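Local coordinates for DUF5624 domain-containing protein (Legionella pneumophila subsp. pneumophila, PDB 4JX2) that is of unknown function but is probably secreted, belongs to the DUF5624 family and packs as a two-fold symmetric pair in the crystal, at the interface of chains A and B. Residues are numbered along the deposited sequence; one frame, centred on the assembly and turned at random. Chains: chain A/B, hypothetical protein.

Contact 1: the interface of chains A and B. Residues chain A 60, 63-64, 67; chain B 128-129, 132.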
loop_
_atom_site.group_PDB
_atom_site.type_symbol
_atom_site.label_atom_id
_atom_site.label_comp_id
_atom_site.label_asym_id
_atom_site.label_seq_id
_atom_site.Cartn_x
_atom_site.Cartn_y
_atom_site.Cartn_z
ATOM N N LEU A 60 -25.727 13.424 -9.397
ATOM C CA LEU A 60 -25.575 13.275 -7.944
ATOM C C LEU A 60 -24.585 14.293 -7.421
ATOM O O LEU A 60 -24.879 14.989 -6.452
ATOM C CB LEU A 60 -25.128 11.859 -7.535
ATOM C CG LEU A 60 -24.882 11.664 -6.036
ATOM C CD1 LEU A 60 -26.167 11.772 -5.260
ATOM C CD2 LEU A 60 -24.219 10.348 -5.755
ATOM N N SER A 63 -26.217 17.855 -7.686
ATOM C CA SER A 63 -27.300 17.976 -6.688
ATOM C C SER A 63 -26.786 18.119 -5.252
ATOM O O SER A 63 -27.420 18.791 -4.437
ATOM C CB SER A 63 -28.247 16.776 -6.771
ATOM O OG SER A 63 -27.817 15.625 -6.065
ATOM N N GLU A 64 -25.653 17.456 -4.950
ATOM C CA GLU A 64 -25.000 17.433 -3.643
ATOM C C GLU A 64 -24.312 18.771 -3.357
ATOM O O GLU A 64 -24.128 19.135 -2.191
ATOM C CB GLU A 64 -23.988 16.272 -3.579
ATOM C CG GLU A 64 -23.705 15.769 -2.171
ATOM C CD GLU A 64 -24.845 15.066 -1.453
ATOM O OE1 GLU A 64 -25.562 14.269 -2.099
ATOM O OE2 GLU A 64 -24.993 15.285 -0.229
ATOM N N LYS A 67 -26.812 21.371 -2.019
ATOM C CA LYS A 67 -26.977 21.022 -0.607
ATOM C C LYS A 67 -25.836 21.608 0.247
ATOM O O LYS A 67 -24.658 21.471 -0.088
ATOM C CB LYS A 67 -27.021 19.491 -0.460
ATOM C CG LYS A 67 -27.949 19.002 0.636
ATOM C CD LYS A 67 -27.966 17.486 0.714
ATOM C CE LYS A 67 -29.034 16.988 1.655
ATOM N NZ LYS A 67 -29.162 15.510 1.609
ATOM N N LYS B 128 -31.146 9.258 -4.136
ATOM C CA LYS B 128 -30.389 10.283 -3.426
ATOM C C LYS B 128 -30.633 11.660 -4.066
ATOM O O LYS B 128 -30.938 12.604 -3.330
ATOM C CB LYS B 128 -28.887 9.944 -3.340
ATOM C CG LYS B 128 -28.100 10.877 -2.397
ATOM C CD LYS B 128 -28.487 10.758 -0.927
ATOM C CE LYS B 128 -27.970 11.923 -0.125
ATOM N NZ LYS B 128 -28.118 11.682 1.330
ATOM N N ILE B 129 -30.562 11.756 -5.430
ATOM C CA ILE B 129 -30.833 12.976 -6.219
ATOM C C ILE B 129 -32.246 13.502 -5.872
ATOM O O ILE B 129 -32.406 14.711 -5.683
ATOM C CB ILE B 129 -30.660 12.729 -7.756
ATOM C CG1 ILE B 129 -29.210 12.343 -8.103
ATOM C CG2 ILE B 129 -31.098 13.950 -8.584
ATOM C CD1 ILE B 129 -29.060 11.475 -9.350
ATOM N N ASN B 132 -32.228 15.079 -2.317
ATOM C CA ASN B 132 -31.599 16.407 -2.400
ATOM C C ASN B 132 -32.503 17.447 -3.088
ATOM O O ASN B 132 -32.088 18.599 -3.255
ATOM C CB ASN B 132 -30.259 16.339 -3.150
ATOM C CG ASN B 132 -29.222 15.442 -2.539
ATOM O OD1 ASN B 132 -29.212 15.158 -1.333
ATOM N ND2 ASN B 132 -28.302 14.995 -3.373
#
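A helix-to-helix-end interface, one patch of a two-fold symmetric pairing of DUF5624 proteins, sets A:Ser63, A:Glu64 and A:Lys67 against B:Asn132 and may help hold the two chains together if the crystal dimer is the biological one. The chain A side is the last turns of helix 56-66 and the residue just past it; the chain B side is the C-terminal turn of helix 119-131 and B:Asn132 beyond it. The ND2 end of the B:Asn132 amide, the residue that buries most surface here, is held by two acceptors. ND2 donates to the hydroxyl OG of A:Ser63 at 2.8 Å, nearly straight (161° at H), with the oxygen almost in the amide plane. The same nitrogen reaches the carboxylate OE1 of A:Glu64 at 3.1 Å, meeting it from above the carboxylate plane, while OE1 is itself tilted out of the amide plane; the two planes stand 78° apart. A chi2 of 68° bends the A:Glu64 chain and brings its carboxylate to the amide. The OD1 end has a less certain bond, 3.0 Å from the poorly ordered ammonium NZ of A:Lys67, whose extended chain crosses the asparagine at about a right angle. A:Ser63 OG also donates to the carbonyl O of A:Leu60 at 3.0 Å, one turn back in its own helix, consistent with OG accepting from ND2. Beside this polar cluster, methyl CD1 of A:Leu60 lies against CG of B:Lys128 at 3.6 Å, and CG1 of B:Ile129 packs on CA of A:Leu60 at 3.8 Å. The ammonium NZ of B:Lys128 approaches that of A:Lys67 to 4.0 Å; the nearby A:Glu64 carboxylate may offset their charges.

Contact 2: the interface of chains A and B. Residues chain A 298-299, 329, 332; chain B 266-269.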
loop_
_atom_site.group_PDB
_atom_site.type_symbol
_atom_site.label_atom_id
_atom_site.label_comp_id
_atom_site.label_asym_id
_atom_site.label_seq_id
_atom_site.Cartn_x
_atom_site.Cartn_y
_atom_site.Cartn_z
ATOM N N ILE A 298 -3.092 7.467 2.705
ATOM C CA ILE A 298 -1.795 6.999 2.237
ATOM C C ILE A 298 -2.013 6.693 0.772
ATOM O O ILE A 298 -2.748 5.759 0.456
ATOM C CB ILE A 298 -1.208 5.819 3.052
ATOM C CG1 ILE A 298 -1.072 6.210 4.553
ATOM C CG2 ILE A 298 0.157 5.384 2.447
ATOM C CD1 ILE A 298 -0.748 5.146 5.424
ATOM N N THR A 299 -1.450 7.531 -0.114
ATOM C CA THR A 299 -1.635 7.436 -1.556
ATOM C C THR A 299 -0.283 7.143 -2.241
ATOM O O THR A 299 0.302 8.049 -2.851
ATOM C CB THR A 299 -2.295 8.733 -2.070
ATOM O OG1 THR A 299 -1.447 9.832 -1.749
ATOM C CG2 THR A 299 -3.694 8.955 -1.489
ATOM N N ARG A 329 -10.890 10.295 -2.668
ATOM C CA ARG A 329 -10.898 9.306 -1.575
ATOM C C ARG A 329 -11.959 9.660 -0.562
ATOM O O ARG A 329 -12.723 8.789 -0.143
ATOM C CB ARG A 329 -9.537 9.150 -0.882
ATOM C CG ARG A 329 -8.301 9.248 -1.758
ATOM C CD ARG A 329 -7.857 7.985 -2.472
ATOM N NE ARG A 329 -8.717 7.582 -3.590
ATOM C CZ ARG A 329 -8.629 8.053 -4.832
ATOM N NH1 ARG A 329 -7.732 8.988 -5.136
ATOM N NH2 ARG A 329 -9.453 7.606 -5.778
ATOM N N ARG A 332 -15.680 9.191 -2.091
ATOM C CA ARG A 332 -16.066 7.775 -2.116
ATOM C C ARG A 332 -16.585 7.298 -0.708
ATOM O O ARG A 332 -17.543 6.517 -0.676
ATOM C CB ARG A 332 -14.922 6.895 -2.626
ATOM C CG ARG A 332 -14.829 6.892 -4.134
ATOM C CD ARG A 332 -13.452 6.486 -4.594
ATOM N NE ARG A 332 -13.267 5.033 -4.595
ATOM C CZ ARG A 332 -13.273 4.273 -5.689
ATOM N NH1 ARG A 332 -13.451 4.821 -6.886
ATOM N NH2 ARG A 332 -13.085 2.964 -5.597
ATOM N N SER B 266 -7.071 5.849 -11.376
ATOM C CA SER B 266 -6.912 7.000 -10.480
ATOM C C SER B 266 -6.992 6.607 -8.984
ATOM O O SER B 266 -6.836 7.481 -8.133
ATOM C CB SER B 266 -7.954 8.072 -10.783
ATOM O OG SER B 266 -9.263 7.528 -10.732
ATOM N N ASN B 267 -7.206 5.314 -8.653
ATOM C CA ASN B 267 -7.245 4.886 -7.243
ATOM C C ASN B 267 -5.803 4.693 -6.744
ATOM O O ASN B 267 -5.262 3.578 -6.742
ATOM C CB ASN B 267 -8.094 3.627 -7.063
ATOM C CG ASN B 267 -8.593 3.424 -5.657
ATOM O OD1 ASN B 267 -8.124 4.041 -4.685
ATOM N ND2 ASN B 267 -9.563 2.544 -5.520
ATOM N N VAL B 268 -5.174 5.821 -6.373
ATOM C CA VAL B 268 -3.758 5.936 -5.970
ATOM C C VAL B 268 -3.456 5.446 -4.538
ATOM O O VAL B 268 -2.300 5.441 -4.151
ATOM C CB VAL B 268 -3.242 7.379 -6.159
ATOM C CG1 VAL B 268 -3.145 7.730 -7.636
ATOM C CG2 VAL B 268 -4.101 8.392 -5.403
ATOM N N SER B 269 -4.457 4.955 -3.815
ATOM C CA SER B 269 -4.313 4.497 -2.439
ATOM C C SER B 269 -4.701 3.016 -2.241
ATOM O O SER B 269 -4.617 2.508 -1.115
ATOM C CB SER B 269 -5.195 5.362 -1.535
ATOM O OG SER B 269 -6.556 5.233 -1.917
HETATM O O HOH W 1 -4.075 3.554 1.162
#
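A:Arg329, projecting from the long helix 315-339, lays its side chain along the loop B:Ser266 to B:Ser269 of the partner DUF5624 protein, and its guanidinium is turned only 21° from the amide plane of B:Asn267. This is a loop-on-helix patch of the two-fold symmetric interface; the crystal alone does not show whether the pair is biological. The two side chains cross at a slant, and OD1 of B:Asn267 lies over one guanidinium face, displaced toward NE of A:Arg329 at 3.8 Å, a proximity and not a bond. Bends at chi2 and at chi3 (72°) turn the arginine chain and lay its flat end over the loop. Backbone N of B:Val268 lies above the same face, displaced toward its rim, while methyl CG2 of B:Val268 approaches NH1 at 3.7 Å. On that side too, the carbonyl O of B:Ser266 sits obliquely off the plane, 3.5 Å from both NH1 and NH2 of A:Arg329; it makes no clear bond, though the charge pairing may be favourable. Nearer the arginine's root, CD faces the B:Ser269 side chain, with CB of the serine at 3.9 Å. One turn further along the helix, A:Arg332 stands beside the nitrogen end of the B:Asn267 amide: NH2 and ND2 are 3.5 Å apart, a nitrogen-to-nitrogen approach rather than a hydrogen bond, with the planes inclined by 56°. Within the loop, B:Ser269 OG makes a weak hydrogen bond to OD1 of B:Asn267. At the opposite flank, A:Thr299, just beyond strand 296-298, presents CB to CG2 of B:Val268 at 3.8 Å. A water links the two backbones here, 2.7 Å from the carbonyl O of A:Ile298 and 2.6 Å from the carbonyl O of B:Ser269.

About 23 Å separates the C-alpha centres of contact 1 and contact 2, and they have no residue or secondary-structure element in common. Chain A contributes helix 56-66 to the first, but helix 315-339 and the end of strand 296-298 to the second; chain B likewise uses two segments far apart in sequence. Distant stretches of each chain are thus brought to face the same partner. The two-fold symmetry repeats each patch with the chains exchanged, giving the pair four such areas. Such spacing may limit rocking between the chains, although the crystal alone does not establish the oligomer.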